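Local coordinates for protein dihydrofolate reductase (Schistosoma mansoni, PDB 3VCO) that catalyses the NADPH-dependent reduction of 7,8-dihydrofolate to tetrahydrofolate, a key step of folate metabolism that supports thymidylate, purine and glycine synthesis, at residues A59-T73 against S123-L136. Residues are numbered along the deposited sequence; the frame is centred on the assembly and turned at random.
Sequences AHPGLKNAVVMGRVT and SIVDEVFIIGGYRL. With SO4 (sulfate ion), chain C.
N65 reaches across to strand 125-130 with its side-chain amide, where OD1 accepts a hydrogen bond from E127 N (2.8 Å). Strands 64-70 and 125-130 are parallel neighbours in the central mixed sheet of the DHFR fold, and between the K64–V125 and A66–V128 pairs their register slips by one residue at a beta bulge. K64 O is taken by D126 N, so the extra N-H of E127 is apparently met by the N65 side chain. ND2 is bound to the carbonyls of T56 and K58, which fixes the amide's flip. The edge of the F129 ring comes up to it, CE2 lying 3.7 Å from N65 CG with the planes 61° apart. D126, just before E127, turns its carboxylate away from its own N (chi1 -173°), which carries OD2 to H60 N at 2.8 Å and ties the 59-63 loop to the bulge.

From A66–V128 to V68–I130 the pairing is regular, with I131 N on V68 O. A66, V68, V128 and I130 pack towards helix 109-116, I130 CD1 against V68 CB at 3.6 Å; V67, F129 and I131 face helix 46-57. I131 CG1 lies tightly alongside M69 CB, 3.5 Å away.

The pairing then moves on by one residue again, and past the last strand pair G70 N donates to G132 O (3.0 Å), with L136 CD1 against the M69–G70 peptide. G70 and G133 occupy the N-cap positions of helices 71-76 and 134-142. A sulfate, probably from the crystallisation liquor, is gripped by V72 N, T73 N and T73 OG1 near both helix starts; as 71-73 and 132-136 belong by similarity to the NADP(+) site, it probably marks a cofactor phosphate position.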
ATOM      1  N   ALA A  59       8.597  10.044  -6.495  1.00 45.76           N
ATOM      2  CA  ALA A  59       8.597   9.528  -7.854  1.00 38.49           C
ATOM      3  C   ALA A  59       9.657  10.299  -8.635  1.00 51.05           C
ATOM      4  O   ALA A  59      10.087  11.391  -8.229  1.00 48.06           O
ATOM      5  CB  ALA A  59       7.253   9.704  -8.471  1.00 35.41           C
ATOM      6  N   HIS A  60      10.107   9.721  -9.733  1.00 55.73           N
ATOM      7  CA  HIS A  60      10.995  10.466 -10.618  1.00 62.15           C
ATOM      8  C   HIS A  60      10.311  11.760 -11.104  1.00 54.24           C
ATOM      9  O   HIS A  60       9.092  11.820 -11.226  1.00 45.17           O
ATOM     10  CB  HIS A  60      11.519   9.556 -11.727  1.00 68.96           C
ATOM     11  CG  HIS A  60      12.598   8.626 -11.252  1.00 82.32           C
ATOM     12  ND1 HIS A  60      13.922   9.008 -11.161  1.00 89.05           N
ATOM     13  CD2 HIS A  60      12.543   7.350 -10.795  1.00 82.79           C
ATOM     14  CE1 HIS A  60      14.636   8.003 -10.687  1.00 89.82           C
ATOM     15  NE2 HIS A  60      13.825   6.983 -10.461  1.00 83.95           N
ATOM     16  N   PRO A  61      11.095  12.820 -11.317  1.00 64.63           N
ATOM     17  CA  PRO A  61      10.479  14.125 -11.604  1.00 66.62           C
ATOM     18  C   PRO A  61       9.524  14.116 -12.810  1.00 60.21           C
ATOM     19  O   PRO A  61       9.772  13.406 -13.791  1.00 59.72           O
ATOM     20  CB  PRO A  61      11.684  15.027 -11.871  1.00 70.41           C
ATOM     21  CG  PRO A  61      12.832  14.346 -11.179  1.00 71.19           C
ATOM     22  CD  PRO A  61      12.566  12.885 -11.300  1.00 67.83           C
ATOM     23  N   GLY A  62       8.445  14.889 -12.720  1.00 52.17           N
ATOM     24  CA  GLY A  62       7.436  14.906 -13.764  1.00 55.99           C
ATOM     25  C   GLY A  62       6.340  13.855 -13.588  1.00 54.39           C
ATOM     26  O   GLY A  62       5.230  14.011 -14.108  1.00 54.82           O
ATOM     27  N   LEU A  63       6.647  12.785 -12.854  1.00 53.94           N
ATOM     28  CA  LEU A  63       5.762  11.617 -12.779  1.00 46.80           C
ATOM     29  C   LEU A  63       5.061  11.469 -11.435  1.00 45.04           C
ATOM     30  O   LEU A  63       5.455  12.088 -10.439  1.00 46.30           O
ATOM     31  CB  LEU A  63       6.552  10.344 -13.082  1.00 41.30           C
ATOM     32  CG  LEU A  63       7.398  10.397 -14.352  1.00 48.60           C
ATOM     33  CD1 LEU A  63       8.047   9.045 -14.628  1.00 55.64           C
ATOM     34  CD2 LEU A  63       6.593  10.876 -15.564  1.00 45.40           C
ATOM     35  N   LYS A  64       4.035  10.625 -11.400  1.00 37.99           N
ATOM     36  CA  LYS A  64       3.309  10.363 -10.149  1.00 36.41           C
ATOM     37  C   LYS A  64       3.150   8.883  -9.938  1.00 34.47           C
ATOM     38  O   LYS A  64       2.797   8.156 -10.859  1.00 37.18           O
ATOM     39  CB  LYS A  64       1.895  10.941 -10.194  1.00 32.78           C
ATOM     40  CG  LYS A  64       1.748  12.333 -10.813  1.00 38.82           C
ATOM     41  CD  LYS A  64       1.876  13.391  -9.749  1.00 42.13           C
ATOM     42  CE  LYS A  64       2.331  14.725 -10.376  1.00 42.18           C
ATOM     43  NZ  LYS A  64       2.171  15.775  -9.379  1.00 44.83           N
ATOM     44  N   ASN A  65       3.347   8.437  -8.711  1.00 30.36           N
ATOM     45  CA  ASN A  65       3.020   7.055  -8.403  1.00 29.85           C
ATOM     46  C   ASN A  65       1.506   6.837  -8.351  1.00 31.89           C
ATOM     47  O   ASN A  65       0.761   7.789  -8.196  1.00 29.86           O
ATOM     48  CB  ASN A  65       3.683   6.621  -7.095  1.00 28.18           C
ATOM     49  CG  ASN A  65       5.167   6.716  -7.167  1.00 37.30           C
ATOM     50  OD1 ASN A  65       5.755   6.389  -8.209  1.00 34.65           O
ATOM     51  ND2 ASN A  65       5.799   7.189  -6.086  1.00 35.08           N
ATOM     52  N   ALA A  66       1.064   5.595  -8.550  1.00 27.74           N
ATOM     53  CA  ALA A  66      -0.346   5.217  -8.370  1.00 25.62           C
ATOM     54  C   ALA A  66      -0.510   4.484  -7.039  1.00 23.82           C
ATOM     55  O   ALA A  66       0.368   3.709  -6.644  1.00 24.80           O
ATOM     56  CB  ALA A  66      -0.839   4.328  -9.533  1.00 26.85           C
ATOM     57  N   VAL A  67      -1.575   4.798  -6.303  1.00 23.88           N
ATOM     58  CA  VAL A  67      -1.928   4.007  -5.126  1.00 22.35           C
ATOM     59  C   VAL A  67      -3.277   3.363  -5.431  1.00 28.54           C
ATOM     60  O   VAL A  67      -4.231   4.049  -5.790  1.00 29.28           O
ATOM     61  CB  VAL A  67      -2.043   4.827  -3.843  1.00 24.39           C
ATOM     62  CG1 VAL A  67      -0.622   5.290  -3.391  1.00 23.47           C
ATOM     63  CG2 VAL A  67      -2.968   6.064  -4.062  1.00 27.20           C
ATOM     64  N   VAL A  68      -3.292   2.034  -5.358  1.00 23.93           N
ATOM     65  CA  VAL A  68      -4.439   1.256  -5.728  1.00 24.14           C
ATOM     66  C   VAL A  68      -4.953   0.606  -4.449  1.00 26.82           C
ATOM     67  O   VAL A  68      -4.155   0.107  -3.652  1.00 28.46           O
ATOM     68  CB  VAL A  68      -4.064   0.194  -6.796  1.00 24.97           C
ATOM     69  CG1 VAL A  68      -5.326  -0.555  -7.252  1.00 28.46           C
ATOM     70  CG2 VAL A  68      -3.323   0.855  -8.026  1.00 24.94           C
ATOM     71  N   MET A  69      -6.270   0.640  -4.238  1.00 28.74           N
ATOM     72  CA  MET A  69      -6.827   0.163  -2.978  1.00 26.62           C
ATOM     73  C   MET A  69      -8.282  -0.265  -3.187  1.00 28.83           C
ATOM     74  O   MET A  69      -8.909   0.183  -4.139  1.00 25.20           O
ATOM     75  CB  MET A  69      -6.783   1.297  -1.945  1.00 24.61           C
ATOM     76  CG  MET A  69      -7.791   2.404  -2.272  1.00 24.24           C
ATOM     77  SD  MET A  69      -7.523   3.931  -1.374  1.00 32.51           S
ATOM     78  CE  MET A  69      -6.621   4.744  -2.685  1.00 28.25           C
ATOM     79  N   GLY A  70      -8.807  -1.110  -2.276  1.00 29.45           N
ATOM     80  CA  GLY A  70     -10.235  -1.447  -2.243  1.00 29.53           C
ATOM     81  C   GLY A  70     -11.046  -0.305  -1.653  1.00 34.68           C
ATOM     82  O   GLY A  70     -10.488   0.660  -1.097  1.00 32.15           O
ATOM     83  N   ARG A  71     -12.370  -0.422  -1.731  1.00 36.29           N
ATOM     84  CA  ARG A  71     -13.286   0.584  -1.186  1.00 29.78           C
ATOM     85  C   ARG A  71     -13.209   0.771   0.316  1.00 34.28           C
ATOM     86  O   ARG A  71     -13.268   1.913   0.823  1.00 35.81           O
ATOM     87  CB  ARG A  71     -14.736   0.271  -1.590  1.00 35.83           C
ATOM     88  CG  ARG A  71     -15.750   1.254  -0.975  1.00 39.97           C
ATOM     89  CD  ARG A  71     -17.154   1.224  -1.609  1.00 47.25           C
ATOM     90  NE  ARG A  71     -17.943   2.348  -1.070  1.00 51.40           N
ATOM     91  CZ  ARG A  71     -19.181   2.660  -1.431  1.00 50.27           C
ATOM     92  NH1 ARG A  71     -19.817   1.922  -2.321  1.00 43.97           N
ATOM     93  NH2 ARG A  71     -19.795   3.704  -0.879  1.00 54.81           N
ATOM     94  N   VAL A  72     -13.071  -0.326   1.046  1.00 31.02           N
ATOM     95  CA  VAL A  72     -13.063  -0.189   2.497  1.00 37.62           C
ATOM     96  C   VAL A  72     -11.779   0.506   2.919  1.00 30.06           C
ATOM     97  O   VAL A  72     -11.792   1.319   3.840  1.00 32.19           O
ATOM     98  CB  VAL A  72     -13.250  -1.524   3.266  1.00 45.48           C
ATOM     99  CG1 VAL A  72     -13.140  -1.280   4.773  1.00 48.57           C
ATOM    100  CG2 VAL A  72     -14.607  -2.163   2.924  1.00 38.11           C
ATOM    101  N   THR A  73     -10.680   0.229   2.219  1.00 32.52           N
ATOM    102  CA  THR A  73      -9.463   0.998   2.472  1.00 34.67           C
ATOM    103  C   THR A  73      -9.725   2.472   2.147  1.00 33.14           C
ATOM    104  O   THR A  73      -9.508   3.349   2.968  1.00 36.52           O
ATOM    105  CB  THR A  73      -8.242   0.456   1.671  1.00 33.87           C
ATOM    106  OG1 THR A  73      -7.939  -0.858   2.127  1.00 33.61           O
ATOM    107  CG2 THR A  73      -7.008   1.341   1.888  1.00 28.19           C
ATOM    108  N   SER A 123       1.886   7.989 -19.573  1.00 48.57           N
ATOM    109  CA  SER A 123       2.949   8.991 -19.651  1.00 45.44           C
ATOM    110  C   SER A 123       3.158   9.640 -18.271  1.00 43.74           C
ATOM    111  O   SER A 123       4.069  10.422 -18.066  1.00 45.03           O
ATOM    112  CB  SER A 123       2.582  10.069 -20.679  1.00 52.74           C
ATOM    113  OG  SER A 123       2.547   9.577 -22.006  1.00 52.20           O
ATOM    114  N   ILE A 124       2.287   9.322 -17.323  1.00 41.15           N
ATOM    115  CA  ILE A 124       2.332   9.951 -16.009  1.00 42.22           C
ATOM    116  C   ILE A 124       2.868   9.038 -14.897  1.00 37.17           C
ATOM    117  O   ILE A 124       3.619   9.475 -14.019  1.00 41.70           O
ATOM    118  CB  ILE A 124       0.933  10.400 -15.595  1.00 44.74           C
ATOM    119  CG1 ILE A 124       0.268  11.111 -16.767  1.00 59.48           C
ATOM    120  CG2 ILE A 124       1.008  11.294 -14.343  1.00 43.56           C
ATOM    121  CD1 ILE A 124      -1.094  11.661 -16.460  1.00 62.19           C
ATOM    122  N   VAL A 125       2.469   7.774 -14.933  1.00 37.79           N
ATOM    123  CA  VAL A 125       2.712   6.837 -13.824  1.00 34.15           C
ATOM    124  C   VAL A 125       4.199   6.502 -13.659  1.00 37.83           C
ATOM    125  O   VAL A 125       4.939   6.366 -14.633  1.00 33.76           O
ATOM    126  CB  VAL A 125       1.912   5.526 -14.051  1.00 41.35           C
ATOM    127  CG1 VAL A 125       2.361   4.865 -15.341  1.00 50.80           C
ATOM    128  CG2 VAL A 125       2.086   4.538 -12.868  1.00 40.21           C
ATOM    129  N   ASP A 126       4.651   6.439 -12.422  1.00 31.75           N
ATOM    130  CA  ASP A 126       5.981   5.960 -12.154  1.00 41.32           C
ATOM    131  C   ASP A 126       5.785   4.575 -11.541  1.00 46.83           C
ATOM    132  O   ASP A 126       5.687   3.600 -12.285  1.00 43.58           O
ATOM    133  CB  ASP A 126       6.784   6.899 -11.244  1.00 46.04           C
ATOM    134  CG  ASP A 126       8.249   6.456 -11.099  1.00 49.26           C
ATOM    135  OD1 ASP A 126       8.612   5.378 -11.639  1.00 45.11           O
ATOM    136  OD2 ASP A 126       9.037   7.187 -10.467  1.00 48.92           O
ATOM    137  N   GLU A 127       5.668   4.467 -10.214  1.00 40.12           N
ATOM    138  CA  GLU A 127       5.490   3.157  -9.581  0.74 36.94           C
ATOM    139  C   GLU A 127       4.024   2.942  -9.136  1.00 34.72           C
ATOM    140  O   GLU A 127       3.237   3.903  -9.021  1.00 33.10           O
ATOM    141  CB  GLU A 127       6.471   2.958  -8.399  0.74 36.22           C
ATOM    142  CG  GLU A 127       8.019   3.067  -8.770  0.74 44.56           C
ATOM    143  CD  GLU A 127       8.745   1.719  -8.814  0.74 46.89           C
ATOM    144  OE1 GLU A 127       8.181   0.743  -8.301  0.74 40.55           O
ATOM    145  OE2 GLU A 127       9.884   1.625  -9.369  0.74 52.08           O
ATOM    146  N   VAL A 128       3.673   1.690  -8.905  1.00 36.78           N
ATOM    147  CA  VAL A 128       2.330   1.301  -8.520  1.00 39.67           C
ATOM    148  C   VAL A 128       2.405   0.701  -7.118  1.00 32.33           C
ATOM    149  O   VAL A 128       3.210  -0.208  -6.873  1.00 25.01           O
ATOM    150  CB  VAL A 128       1.771   0.260  -9.511  1.00 40.51           C
ATOM    151  CG1 VAL A 128       0.404  -0.233  -9.077  1.00 40.74           C
ATOM    152  CG2 VAL A 128       1.693   0.886 -10.912  1.00 39.04           C
ATOM    153  N   PHE A 129       1.604   1.248  -6.197  1.00 29.86           N
ATOM    154  CA  PHE A 129       1.528   0.708  -4.830  1.00 25.57           C
ATOM    155  C   PHE A 129       0.115   0.175  -4.612  1.00 28.92           C
ATOM    156  O   PHE A 129      -0.844   0.874  -4.924  1.00 26.77           O
ATOM    157  CB  PHE A 129       1.882   1.795  -3.803  1.00 21.68           C
ATOM    158  CG  PHE A 129       3.313   2.313  -3.957  1.00 28.27           C
ATOM    159  CD1 PHE A 129       4.334   1.810  -3.173  1.00 23.57           C
ATOM    160  CD2 PHE A 129       3.636   3.220  -4.970  1.00 32.77           C
ATOM    161  CE1 PHE A 129       5.630   2.220  -3.351  1.00 22.77           C
ATOM    162  CE2 PHE A 129       4.941   3.652  -5.164  1.00 33.81           C
ATOM    163  CZ  PHE A 129       5.960   3.142  -4.375  1.00 29.49           C
ATOM    164  N   ILE A 130       0.008  -1.042  -4.073  1.00 26.25           N
ATOM    165  CA  ILE A 130      -1.245  -1.600  -3.618  1.00 30.03           C
ATOM    166  C   ILE A 130      -1.298  -1.404  -2.090  1.00 27.31           C
ATOM    167  O   ILE A 130      -0.471  -1.964  -1.358  1.00 23.40           O
ATOM    168  CB  ILE A 130      -1.291  -3.108  -3.906  1.00 37.01           C
ATOM    169  CG1 ILE A 130      -1.091  -3.389  -5.400  1.00 38.17           C
ATOM    170  CG2 ILE A 130      -2.591  -3.741  -3.375  1.00 30.77           C
ATOM    171  CD1 ILE A 130      -2.150  -2.806  -6.270  1.00 38.99           C
ATOM    172  N   ILE A 131      -2.266  -0.622  -1.612  1.00 21.93           N
ATOM    173  CA  ILE A 131      -2.238  -0.197  -0.217  1.00 22.34           C
ATOM    174  C   ILE A 131      -3.287  -0.893   0.609  1.00 30.63           C
ATOM    175  O   ILE A 131      -3.544  -0.558   1.763  1.00 31.50           O
ATOM    176  CB  ILE A 131      -2.310   1.320  -0.079  1.00 28.95           C
ATOM    177  CG1 ILE A 131      -3.668   1.837  -0.527  1.00 27.34           C
ATOM    178  CG2 ILE A 131      -1.131   1.962  -0.914  1.00 29.70           C
ATOM    179  CD1 ILE A 131      -3.897   3.256  -0.152  1.00 27.97           C
ATOM    180  N   GLY A 132      -3.911  -1.869   0.004  1.00 31.04           N
ATOM    181  CA  GLY A 132      -4.790  -2.648   0.814  1.00 37.11           C
ATOM    182  C   GLY A 132      -6.116  -2.864   0.232  1.00 39.14           C
ATOM    183  O   GLY A 132      -6.475  -2.298  -0.810  1.00 36.29           O
ATOM    184  N   GLY A 133      -6.861  -3.586   1.060  1.00 48.70           N
ATOM    185  CA  GLY A 133      -7.667  -4.677   0.637  1.00 49.90           C
ATOM    186  C   GLY A 133      -6.876  -5.945   0.878  1.00 34.75           C
ATOM    187  O   GLY A 133      -5.859  -6.182   0.247  1.00 38.40           O
ATOM    188  N   TYR A 134      -7.335  -6.774   1.801  1.00 38.07           N
ATOM    189  CA  TYR A 134      -6.904  -8.166   1.798  1.00 37.06           C
ATOM    190  C   TYR A 134      -7.029  -8.779   0.387  1.00 29.85           C
ATOM    191  O   TYR A 134      -6.113  -9.402  -0.075  1.00 34.06           O
ATOM    192  CB  TYR A 134      -7.722  -9.029   2.796  1.00 37.24           C
ATOM    193  CG  TYR A 134      -7.432 -10.504   2.586  1.00 45.08           C
ATOM    194  CD1 TYR A 134      -8.270 -11.301   1.792  1.00 52.69           C
ATOM    195  CD2 TYR A 134      -6.295 -11.094   3.139  1.00 39.88           C
ATOM    196  CE1 TYR A 134      -8.003 -12.653   1.581  1.00 54.96           C
ATOM    197  CE2 TYR A 134      -6.015 -12.445   2.928  1.00 44.44           C
ATOM    198  CZ  TYR A 134      -6.878 -13.224   2.147  1.00 54.04           C
ATOM    199  OH  TYR A 134      -6.616 -14.564   1.919  1.00 58.91           O
ATOM    200  N   ARG A 135      -8.174  -8.627  -0.272  1.00 31.60           N
ATOM    201  CA  ARG A 135      -8.329  -9.177  -1.628  1.00 43.58           C
ATOM    202  C   ARG A 135      -7.310  -8.686  -2.662  1.00 38.28           C
ATOM    203  O   ARG A 135      -6.886  -9.451  -3.536  1.00 34.64           O
ATOM    204  CB  ARG A 135      -9.731  -8.949  -2.155  1.00 48.06           C
ATOM    205  CG  ARG A 135     -10.653 -10.138  -1.859  1.00 60.85           C
ATOM    206  CD  ARG A 135     -12.119  -9.762  -2.053  1.00 68.45           C
ATOM    207  NE  ARG A 135     -12.446  -8.565  -1.290  1.00 73.82           N
ATOM    208  CZ  ARG A 135     -13.348  -7.664  -1.660  1.00 80.07           C
ATOM    209  NH1 ARG A 135     -14.033  -7.831  -2.788  1.00 82.55           N
ATOM    210  NH2 ARG A 135     -13.572  -6.606  -0.895  1.00 80.74           N
ATOM    211  N   LEU A 136      -6.919  -7.422  -2.562  1.00 32.25           N
ATOM    212  CA  LEU A 136      -5.907  -6.867  -3.482  1.00 28.90           C
ATOM    213  C   LEU A 136      -4.521  -7.360  -3.146  1.00 30.65           C
ATOM    214  O   LEU A 136      -3.721  -7.669  -4.034  1.00 29.95           O
ATOM    215  CB  LEU A 136      -5.928  -5.344  -3.448  1.00 27.49           C
ATOM    216  CG  LEU A 136      -7.125  -4.625  -4.096  1.00 40.24           C
ATOM    217  CD1 LEU A 136      -6.825  -3.170  -4.296  1.00 33.84           C
ATOM    218  CD2 LEU A 136      -7.524  -5.252  -5.431  1.00 41.83           C
TER
HETATM  219  S   SO4 C 201     -10.998  -3.287   0.685  1.00 49.48           S
HETATM  220  O1  SO4 C 201     -10.396  -4.269  -0.233  1.00 52.34           O
HETATM  221  O2  SO4 C 201     -10.184  -2.087   0.854  1.00 39.63           O
HETATM  222  O3  SO4 C 201     -12.304  -2.944   0.116  1.00 40.63           O
HETATM  223  O4  SO4 C 201     -11.158  -3.882   2.022  1.00 49.06           O